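BT_4661 (Bacteroides thetaiotaomicron, PDB 4AK2) binds heparin and heparan sulphate, probably at the cell surface, through this C-terminal ligand-binding portion of a SusE-like glycan-binding protein. Local coordinates at residues N5-F10 with A45-D50; S154-D159 with I251-T256; D185-E190 with W236-G241. All blocks are in the same frame, centred on the assembly; numbering follows the deposited sequence.

In the fold
Interactions 2 and 3 share a sheet: strand 241-254 pairs with 157-161 in interaction 2, while interaction 3 sets helix 187-195 against strand 237-238, which a tight turn joins to 241-254. Interaction 1 belongs to a separate two-stranded ribbon near the start of the chain, and its centre is about 44 Å from that of interaction 2, across the chain's centre. All three are partly buried, each mixing buried and solvent-facing residues. Their chemistry differs with place: regular backbone pairing in interaction 2, side chains gripping irregular backbone in interaction 1, and aromatic packing with a polar side-chain link between helix and strand in interaction 3. Bound heparin-type sugars lie nearer interaction 2 than interaction 3.

Interaction 1 of 3, residues N5-F10 with A45-D50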
loop_
_atom_site.group_PDB
_atom_site.type_symbol
_atom_site.label_atom_id
_atom_site.label_comp_id
_atom_site.label_asym_id
_atom_site.label_seq_id
_atom_site.Cartn_x
_atom_site.Cartn_y
_atom_site.Cartn_z
ATOM N N ASN A 5 -21.037 -22.494 6.442
ATOM C CA ASN A 5 -19.679 -21.931 6.463
ATOM C C ASN A 5 -19.573 -20.632 5.682
ATOM O O ASN A 5 -18.549 -19.963 5.715
ATOM C CB ASN A 5 -18.694 -22.920 5.864
ATOM C CG ASN A 5 -18.550 -24.169 6.684
ATOM O OD1 ASN A 5 -18.527 -24.136 7.915
ATOM N ND2 ASN A 5 -18.436 -25.278 6.000
ATOM N N TYR A 6 -20.631 -20.283 4.972
ATOM C CA TYR A 6 -20.567 -19.114 4.133
ATOM C C TYR A 6 -20.321 -17.823 4.928
ATOM O O TYR A 6 -20.970 -17.561 5.939
ATOM C CB TYR A 6 -21.807 -18.995 3.262
ATOM C CG TYR A 6 -21.663 -17.937 2.203
ATOM C CD1 TYR A 6 -20.871 -18.142 1.070
ATOM C CD2 TYR A 6 -22.311 -16.726 2.338
ATOM C CE1 TYR A 6 -20.756 -17.160 0.104
ATOM C CE2 TYR A 6 -22.186 -15.730 1.378
ATOM C CZ TYR A 6 -21.398 -15.947 0.268
ATOM O OH TYR A 6 -21.287 -14.989 -0.689
ATOM N N PHE A 7 -19.326 -17.060 4.499
ATOM C CA PHE A 7 -19.130 -15.712 5.021
ATOM C C PHE A 7 -18.406 -14.917 3.945
ATOM O O PHE A 7 -17.980 -15.505 2.917
ATOM C CB PHE A 7 -18.419 -15.729 6.394
ATOM C CG PHE A 7 -16.926 -16.007 6.348
ATOM C CD1 PHE A 7 -16.430 -17.240 5.958
ATOM C CD2 PHE A 7 -16.020 -15.009 6.722
ATOM C CE1 PHE A 7 -15.063 -17.458 5.928
ATOM C CE2 PHE A 7 -14.653 -15.218 6.692
ATOM C CZ PHE A 7 -14.166 -16.459 6.286
ATOM N N THR A 8 -18.259 -13.615 4.164
ATOM C CA THR A 8 -17.643 -12.768 3.132
ATOM C C THR A 8 -16.527 -11.843 3.589
ATOM O O THR A 8 -15.808 -11.319 2.733
ATOM C CB THR A 8 -18.690 -11.904 2.415
ATOM O OG1 THR A 8 -19.137 -10.879 3.318
ATOM C CG2 THR A 8 -19.838 -12.761 1.910
ATOM N N TYR A 9 -16.358 -11.626 4.896
ATOM C CA TYR A 9 -15.321 -10.676 5.346
ATOM C C TYR A 9 -14.888 -10.949 6.784
ATOM O O TYR A 9 -15.658 -11.529 7.580
ATOM C CB TYR A 9 -15.727 -9.176 5.163
ATOM C CG TYR A 9 -16.751 -8.731 6.181
ATOM C CD1 TYR A 9 -16.356 -8.264 7.439
ATOM C CD2 TYR A 9 -18.131 -8.779 5.899
ATOM C CE1 TYR A 9 -17.293 -7.865 8.394
ATOM C CE2 TYR A 9 -19.071 -8.387 6.849
ATOM C CZ TYR A 9 -18.660 -7.918 8.078
ATOM O OH TYR A 9 -19.586 -7.529 8.994
ATOM N N PHE A 10 -13.696 -10.440 7.127
ATOM C CA PHE A 10 -13.315 -10.164 8.502
ATOM C C PHE A 10 -12.694 -8.784 8.494
ATOM O O PHE A 10 -12.468 -8.204 7.393
ATOM C CB PHE A 10 -12.290 -11.220 9.015
ATOM C CG PHE A 10 -11.130 -11.425 8.104
ATOM C CD1 PHE A 10 -10.011 -10.600 8.179
ATOM C CD2 PHE A 10 -11.163 -12.435 7.157
ATOM C CE1 PHE A 10 -8.910 -10.791 7.319
ATOM C CE2 PHE A 10 -10.086 -12.645 6.282
ATOM C CZ PHE A 10 -8.968 -11.816 6.367
ATOM N N ALA A 45 -13.864 -8.126 13.732
ATOM C CA ALA A 45 -15.193 -8.198 13.095
ATOM C C ALA A 45 -15.233 -9.319 12.083
ATOM O O ALA A 45 -14.220 -9.593 11.424
ATOM C CB ALA A 45 -15.572 -6.873 12.403
ATOM N N THR A 46 -16.425 -9.866 11.869
ATOM C CA THR A 46 -16.663 -10.814 10.782
ATOM C C THR A 46 -18.134 -11.022 10.593
ATOM O O THR A 46 -18.883 -10.811 11.545
ATOM C CB THR A 46 -15.940 -12.192 11.028
ATOM O OG1 THR A 46 -16.120 -13.015 9.880
ATOM C CG2 THR A 46 -16.524 -12.919 12.242
ATOM N N ASP A 47 -18.550 -11.479 9.407
ATOM C CA ASP A 47 -19.923 -11.937 9.218
ATOM C C ASP A 47 -20.038 -13.472 9.324
ATOM O O ASP A 47 -21.099 -14.025 9.086
ATOM C CB ASP A 47 -20.592 -11.396 7.928
ATOM C CG ASP A 47 -19.884 -11.804 6.648
ATOM O OD1 ASP A 47 -18.756 -12.331 6.712
ATOM O OD2 ASP A 47 -20.434 -11.543 5.555
ATOM N N ALA A 48 -18.944 -14.157 9.672
ATOM C CA ALA A 48 -19.024 -15.609 9.896
ATOM C C ALA A 48 -19.974 -15.858 11.070
ATOM O O ALA A 48 -19.799 -15.269 12.159
ATOM C CB ALA A 48 -17.657 -16.147 10.203
ATOM N N LYS A 49 -20.968 -16.716 10.867
ATOM C CA LYS A 49 -21.968 -16.934 11.926
ATOM C C LYS A 49 -21.334 -17.577 13.155
ATOM O O LYS A 49 -21.758 -17.326 14.265
ATOM C CB LYS A 49 -23.126 -17.820 11.431
ATOM C CG LYS A 49 -23.822 -17.284 10.174
ATOM C CD LYS A 49 -24.664 -16.061 10.484
ATOM N N ASP A 50 -20.334 -18.428 12.956
ATOM C CA ASP A 50 -19.692 -19.084 14.095
ATOM C C ASP A 50 -18.617 -18.195 14.742
ATOM O O ASP A 50 -18.064 -18.530 15.775
ATOM C CB ASP A 50 -19.211 -20.490 13.730
ATOM C CG ASP A 50 -20.352 -21.419 13.412
ATOM O OD1 ASP A 50 -21.498 -21.190 13.891
ATOM O OD2 ASP A 50 -20.118 -22.399 12.675
HETATM O O HOH W 1 -18.397 -22.180 10.331
HETATM O O HOH W 2 -21.147 -18.479 8.563
HETATM O O HOH W 3 -22.298 -15.411 6.956
#
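A two-stranded antiparallel ribbon, strand 10-11 beside strand 45-46, starts this contact at Phe-10 and Thr-46, a non-hydrogen-bonded pair whose CA atoms are 4.1 Å apart and whose CB atoms lie on the same face. Away from that pair, segment 5-10 is irregular, and side chains of 45-50 take over the pairing with its backbone. The carboxylate of Asp-47 does most of this. Its OD1 is gripped by two backbone donors, Thr-8 N at 2.9 Å (167° at the hydrogen, nearly straight) and Tyr-9 N at 3.1 Å. OD2 accepts the hydroxyl of Thr-8, OG1 to OD2 2.7 Å. All three donors arrive on the syn sides of the carboxylate, each somewhat out of its plane, which fixes the rotation of the group. The Tyr-9 ring crosses the Asp-47 side chain at a slant, its plane 30° from that of the carboxylate, with Asp-47 N over one of its faces toward the rim.

Thr-46 has OG1 anti to its backbone N (chi1 -175°), where the hydroxyl works both ways. It donates to Tyr-9 O at 2.8 Å, in the plane of that carbonyl, and OG1 accepts from Ala-48 N at 3.1 Å, closing an ST turn. A weak bond from Asp-47 N also reaches Tyr-9 O.

Apolar contact is slighter: Phe-7 CB meets Ala-48 CB at 3.9 Å, and Tyr-9 CE1 more loosely approaches Ala-45 CB. The Phe-7 ring continues onto Val-105, Val-107 and Ala-98 of the neighbouring four-stranded sheet, while Phe-10 packs edge-to-face with Trp-57. Waters extend the junction past the ribbon: Tyr-6 O accepts from two of them, one reaching Lys-49 N and the other Asp-47 O, and a third donates to both Asn-5 OD1 and Asp-50 OD2, the latter at 2.9 Å.

Interaction 2 of 3, residues S154-D159 with I251-T256; sequences STFRLD and ITYDVT
Arg-157 and Asp-254 exchange two backbone hydrogen bonds, Arg-157 N to Asp-254 O at 2.9 Å and Asp-254 N to Arg-157 O at 3.0 Å. Asp-159 and Thr-252 do the same, with Asp-159 N to Thr-252 O and Thr-252 N to Asp-159 O both 2.9 Å. Between them Leu-158 faces Tyr-253 as a non-hydrogen-bonded pair. The alternation and the 164° between the directions of 157-159 and 251-254 mark regular antiparallel pairing, part of strands 157-161 and 241-254 of the mixed sheet. The Thr-252 side chain there is about 7 Å from a bound 2-O-sulfo-iduronic acid.

Where the pairing ends, side chains satisfy the backbone. Asp-254 OD1 accepts from Thr-256 N, an Asx turn, from Thr-256 OG1 at 2.7 Å, and from Lys-258 N beyond. Arg-157, bent at chi2 (-67°), curls back along its own segment; NH1 donates to Ser-154 O and Phe-156 O, both in the guanidinium plane although each carbonyl is approached from above its own plane. A water joins Thr-155 OG1 to Val-255 O. Other polar ends are satisfied by residues beyond the two segments: Asp-159 by Ser-207, Tyr-208 N and a salt bridge with Arg-203, Thr-252 OG1 by Pro-260 O, and Tyr-253 OH by Asp-120 O and Ser-119.

On the Leu-158 and Tyr-253 face, Phe-156 and Tyr-253 lie nearly parallel (27°) but slid apart, centroids 5.5 Å. Val-255 CG1 sits at the edge of the Phe-156 ring, and Leu-158 CD1 presses tightly on Ile-251 CG2 at 3.3 Å.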
loop_
_atom_site.group_PDB
_atom_site.type_symbol
_atom_site.label_atom_id
_atom_site.label_comp_id
_atom_site.label_asym_id
_atom_site.label_seq_id
_atom_site.Cartn_x
_atom_site.Cartn_y
_atom_site.Cartn_z
ATOM N N SER A 154 6.848 24.756 2.141
ATOM C CA SER A 154 7.050 25.483 0.885
ATOM C C SER A 154 8.350 25.108 0.160
ATOM O O SER A 154 8.441 25.259 -1.070
ATOM C CB SER A 154 6.942 27.003 1.096
ATOM O OG SER A 154 8.073 27.482 1.787
ATOM N N THR A 155 9.355 24.628 0.906
ATOM C CA THR A 155 10.624 24.213 0.309
ATOM C C THR A 155 10.763 22.677 0.271
ATOM O O THR A 155 11.807 22.146 -0.125
ATOM C CB THR A 155 11.836 24.800 1.084
ATOM O OG1 THR A 155 11.768 24.412 2.461
ATOM C CG2 THR A 155 11.977 26.343 0.957
ATOM N N PHE A 156 9.725 21.953 0.678
ATOM C CA PHE A 156 9.760 20.485 0.653
ATOM C C PHE A 156 9.423 20.020 -0.761
ATOM O O PHE A 156 8.546 20.590 -1.413
ATOM C CB PHE A 156 8.750 19.945 1.657
ATOM C CG PHE A 156 8.907 18.482 1.982
ATOM C CD1 PHE A 156 10.010 18.040 2.726
ATOM C CD2 PHE A 156 7.946 17.536 1.574
ATOM C CE1 PHE A 156 10.137 16.704 3.061
ATOM C CE2 PHE A 156 8.081 16.186 1.924
ATOM C CZ PHE A 156 9.190 15.780 2.666
ATOM N N ARG A 157 10.164 19.022 -1.251
ATOM C CA ARG A 157 9.857 18.358 -2.533
ATOM C C ARG A 157 9.893 16.853 -2.323
ATOM O O ARG A 157 10.717 16.368 -1.551
ATOM C CB ARG A 157 10.848 18.762 -3.657
ATOM C CG ARG A 157 10.881 20.267 -3.945
ATOM C CD ARG A 157 9.581 20.833 -4.545
ATOM N NE ARG A 157 9.727 22.248 -4.861
ATOM C CZ ARG A 157 9.554 23.229 -3.997
ATOM N NH1 ARG A 157 9.159 22.979 -2.753
ATOM N NH2 ARG A 157 9.722 24.480 -4.410
ATOM N N LEU A 158 9.012 16.120 -2.998
ATOM C CA LEU A 158 8.775 14.699 -2.692
ATOM C C LEU A 158 8.415 13.971 -3.989
ATOM O O LEU A 158 7.568 14.433 -4.741
ATOM C CB LEU A 158 7.597 14.629 -1.701
ATOM C CG LEU A 158 7.322 13.234 -1.116
ATOM C CD1 LEU A 158 8.457 12.798 -0.168
ATOM C CD2 LEU A 158 6.021 13.237 -0.345
ATOM N N ASP A 159 9.114 12.880 -4.315
ATOM C CA ASP A 159 8.865 12.220 -5.604
ATOM C C ASP A 159 9.201 10.752 -5.570
ATOM O O ASP A 159 10.212 10.381 -4.957
ATOM C CB ASP A 159 9.716 12.908 -6.678
ATOM C CG ASP A 159 9.176 12.794 -8.081
ATOM O OD1 ASP A 159 7.947 12.760 -8.256
ATOM O OD2 ASP A 159 9.989 12.768 -9.051
ATOM N N ILE A 251 10.071 6.588 -2.211
ATOM C CA ILE A 251 9.870 8.025 -2.446
ATOM C C ILE A 251 11.051 8.779 -1.799
ATOM O O ILE A 251 11.518 8.396 -0.715
ATOM C CB ILE A 251 8.508 8.490 -1.850
ATOM C CG1 ILE A 251 7.361 7.789 -2.571
ATOM C CG2 ILE A 251 8.340 10.001 -1.952
ATOM C CD1 ILE A 251 6.008 7.928 -1.841
ATOM N N THR A 252 11.589 9.765 -2.509
ATOM C CA THR A 252 12.688 10.555 -1.976
ATOM C C THR A 252 12.233 11.979 -1.729
ATOM O O THR A 252 11.252 12.454 -2.345
ATOM C CB THR A 252 13.922 10.535 -2.896
ATOM O OG1 THR A 252 13.587 11.061 -4.177
ATOM C CG2 THR A 252 14.412 9.088 -3.047
ATOM N N TYR A 253 12.924 12.688 -0.853
ATOM C CA TYR A 253 12.538 14.083 -0.573
ATOM C C TYR A 253 13.772 14.950 -0.507
ATOM O O TYR A 253 14.900 14.461 -0.372
ATOM C CB TYR A 253 11.711 14.216 0.713
ATOM C CG TYR A 253 12.418 13.759 1.971
ATOM C CD1 TYR A 253 13.297 14.621 2.649
ATOM C CD2 TYR A 253 12.132 12.518 2.540
ATOM C CE1 TYR A 253 13.930 14.223 3.816
ATOM C CE2 TYR A 253 12.772 12.103 3.704
ATOM C CZ TYR A 253 13.630 12.974 4.355
ATOM O OH TYR A 253 14.234 12.571 5.515
ATOM N N ASP A 254 13.523 16.252 -0.642
ATOM C CA ASP A 254 14.507 17.300 -0.547
ATOM C C ASP A 254 13.898 18.423 0.285
ATOM O O ASP A 254 12.725 18.752 0.088
ATOM C CB ASP A 254 14.873 17.754 -1.973
ATOM C CG ASP A 254 15.986 18.794 -2.026
ATOM O OD1 ASP A 254 15.727 19.989 -1.804
ATOM O OD2 ASP A 254 17.128 18.440 -2.331
ATOM N N VAL A 255 14.696 19.012 1.197
ATOM C CA VAL A 255 14.180 20.083 2.078
ATOM C C VAL A 255 14.682 21.480 1.660
ATOM O O VAL A 255 14.497 22.469 2.397
ATOM C CB VAL A 255 14.523 19.838 3.580
ATOM C CG1 VAL A 255 13.848 18.570 4.114
ATOM C CG2 VAL A 255 16.040 19.842 3.820
ATOM N N THR A 256 15.244 21.554 0.455
ATOM C CA THR A 256 15.833 22.783 -0.059
ATOM C C THR A 256 15.245 23.178 -1.408
ATOM O O THR A 256 15.856 23.941 -2.160
ATOM C CB THR A 256 17.364 22.698 -0.179
ATOM O OG1 THR A 256 17.736 21.576 -0.992
ATOM C CG2 THR A 256 18.021 22.583 1.209
HETATM O O HOH W 4 11.627 21.754 3.612
#

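Interaction 3 of 3, residues D185-E190 with W236-G241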
loop_
_atom_site.group_PDB
_atom_site.type_symbol
_atom_site.label_atom_id
_atom_site.label_comp_id
_atom_site.label_asym_id
_atom_site.label_seq_id
_atom_site.Cartn_x
_atom_site.Cartn_y
_atom_site.Cartn_z
ATOM N N ASP A 185 9.197 -9.672 -17.120
ATOM C CA ASP A 185 7.900 -9.280 -17.657
ATOM C C ASP A 185 6.843 -9.491 -16.590
ATOM O O ASP A 185 6.497 -10.617 -16.240
ATOM C CB ASP A 185 7.560 -10.132 -18.879
ATOM C CG ASP A 185 8.520 -9.894 -20.025
ATOM O OD1 ASP A 185 8.722 -8.707 -20.361
ATOM O OD2 ASP A 185 9.064 -10.876 -20.598
ATOM N N ASN A 186 6.320 -8.397 -16.057
ATOM C CA ASN A 186 5.297 -8.500 -15.020
ATOM C C ASN A 186 4.356 -7.312 -15.112
ATOM O O ASN A 186 4.436 -6.529 -16.081
ATOM C CB ASN A 186 5.914 -8.674 -13.613
ATOM C CG ASN A 186 6.858 -7.561 -13.217
ATOM O OD1 ASN A 186 6.857 -6.465 -13.801
ATOM N ND2 ASN A 186 7.728 -7.851 -12.225
ATOM N N PHE A 187 3.443 -7.168 -14.143
ATOM C CA PHE A 187 2.428 -6.135 -14.297
ATOM C C PHE A 187 3.096 -4.763 -14.356
ATOM O O PHE A 187 2.684 -3.900 -15.168
ATOM C CB PHE A 187 1.370 -6.220 -13.218
ATOM C CG PHE A 187 0.217 -5.302 -13.469
ATOM C CD1 PHE A 187 -0.587 -5.472 -14.601
ATOM C CD2 PHE A 187 -0.076 -4.260 -12.593
ATOM C CE1 PHE A 187 -1.672 -4.635 -14.861
ATOM C CE2 PHE A 187 -1.171 -3.434 -12.844
ATOM C CZ PHE A 187 -1.965 -3.609 -13.974
ATOM N N LEU A 188 4.120 -4.546 -13.518
ATOM C CA LEU A 188 4.766 -3.233 -13.528
ATOM C C LEU A 188 5.528 -2.955 -14.807
ATOM O O LEU A 188 5.530 -1.826 -15.278
ATOM C CB LEU A 188 5.665 -3.011 -12.326
ATOM C CG LEU A 188 4.880 -2.820 -11.026
ATOM C CD1 LEU A 188 5.875 -2.624 -9.895
ATOM C CD2 LEU A 188 3.920 -1.620 -11.041
ATOM N N SER A 189 6.207 -3.945 -15.394
ATOM C CA SER A 189 6.865 -3.656 -16.662
ATOM C C SER A 189 5.859 -3.330 -17.749
ATOM O O SER A 189 6.098 -2.484 -18.595
ATOM C CB SER A 189 7.850 -4.765 -17.094
ATOM O OG SER A 189 7.155 -5.968 -17.399
ATOM N N GLU A 190 4.714 -3.998 -17.712
ATOM C CA GLU A 190 3.666 -3.725 -18.678
ATOM C C GLU A 190 3.128 -2.269 -18.468
ATOM O O GLU A 190 2.979 -1.490 -19.434
ATOM C CB GLU A 190 2.539 -4.739 -18.554
ATOM C CG GLU A 190 1.490 -4.482 -19.603
ATOM C CD GLU A 190 0.381 -5.511 -19.625
ATOM O OE1 GLU A 190 0.569 -6.620 -19.073
ATOM O OE2 GLU A 190 -0.675 -5.209 -20.217
ATOM N N TRP A 236 -4.289 2.162 -15.089
ATOM C CA TRP A 236 -3.925 0.963 -14.339
ATOM C C TRP A 236 -4.907 -0.122 -14.691
ATOM O O TRP A 236 -5.800 -0.481 -13.911
ATOM C CB TRP A 236 -3.896 1.262 -12.859
ATOM C CG TRP A 236 -2.796 2.187 -12.455
ATOM C CD1 TRP A 236 -2.779 3.600 -12.454
ATOM C CD2 TRP A 236 -1.476 1.767 -11.990
ATOM N NE1 TRP A 236 -1.549 4.060 -12.017
ATOM C CE2 TRP A 236 -0.735 2.983 -11.690
ATOM C CE3 TRP A 236 -0.875 0.520 -11.744
ATOM C CZ2 TRP A 236 0.565 2.951 -11.208
ATOM C CZ3 TRP A 236 0.437 0.486 -11.255
ATOM C CH2 TRP A 236 1.154 1.677 -11.016
ATOM N N ARG A 237 -4.731 -0.654 -15.894
ATOM C CA ARG A 237 -5.640 -1.626 -16.493
ATOM C C ARG A 237 -4.947 -2.188 -17.733
ATOM O O ARG A 237 -4.043 -1.566 -18.316
ATOM C CB ARG A 237 -6.964 -0.954 -16.887
ATOM C CG ARG A 237 -6.868 -0.073 -18.134
ATOM C CD ARG A 237 -8.191 0.661 -18.456
ATOM N NE ARG A 237 -9.239 -0.259 -18.939
ATOM C CZ ARG A 237 -10.132 -0.023 -19.908
ATOM N NH1 ARG A 237 -10.235 1.159 -20.482
ATOM N NH2 ARG A 237 -10.957 -0.992 -20.296
ATOM N N ASN A 238 -5.427 -3.334 -18.158
ATOM C CA ASN A 238 -5.078 -3.875 -19.454
ATOM C C ASN A 238 -6.268 -4.706 -19.938
ATOM O O ASN A 238 -7.357 -4.654 -19.316
ATOM C CB ASN A 238 -3.738 -4.635 -19.441
ATOM C CG ASN A 238 -3.774 -5.944 -18.639
ATOM O OD1 ASN A 238 -4.813 -6.422 -18.208
ATOM N ND2 ASN A 238 -2.601 -6.512 -18.432
ATOM N N LYS A 239 -6.126 -5.361 -21.092
ATOM C CA LYS A 239 -7.254 -6.057 -21.702
ATOM C C LYS A 239 -7.795 -7.128 -20.772
ATOM O O LYS A 239 -9.038 -7.322 -20.651
ATOM C CB LYS A 239 -6.887 -6.618 -23.081
ATOM N N ASP A 240 -6.874 -7.798 -20.059
ATOM C CA ASP A 240 -7.311 -8.805 -19.092
ATOM C C ASP A 240 -8.097 -8.234 -17.907
ATOM O O ASP A 240 -8.833 -8.965 -17.262
ATOM C CB ASP A 240 -6.160 -9.693 -18.626
ATOM C CG ASP A 240 -5.650 -10.607 -19.719
ATOM O OD1 ASP A 240 -6.264 -10.726 -20.813
ATOM O OD2 ASP A 240 -4.621 -11.242 -19.439
ATOM N N GLY A 241 -7.896 -6.974 -17.588
ATOM C CA GLY A 241 -8.676 -6.357 -16.527
ATOM C C GLY A 241 -8.044 -5.158 -15.873
ATOM O O GLY A 241 -6.871 -4.844 -16.072
#
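Phe-187 and Leu-188, on the first turn of helix 187-195, meet the indole of Trp-236 at its edge, near the ring plane. Phe-187 CE2 comes to 4.1 Å of Trp-236 CE3, and Leu-188 CD2 lies 4.1 Å from the adjacent CZ3. Phe-187 CG is anti to the backbone N (chi1 -172°); at the ring's edge, near its plane, CE1 faces Asn-238 ND2. His-175 stacks on the Phe-187 ring, and Phe-276 on Trp-236.

The polar link is from Asn-238 ND2, which donates to Glu-190 OE2 at 2.9 Å; the acceptor is close to the amide plane, whereas the donor stands 37° out of the carboxylate plane.

The remaining bonds shape each side separately. Asn-238 OD1 accepts from Gly-241 N at 3.2 Å and from His-175 NE2, so both ends of this amide are engaged. Backbone bonds run both ways between Asn-238 and Gly-241, closing a type I turn that makes a tight hairpin of strands 237-238 and 241-254. Across from it, Ser-189 N donates to Asn-186 OD1 at 3.1 Å and Asn-186 N to Ser-189 OG at 2.9 Å, the reciprocal pair of a capping box at a helix N-terminus.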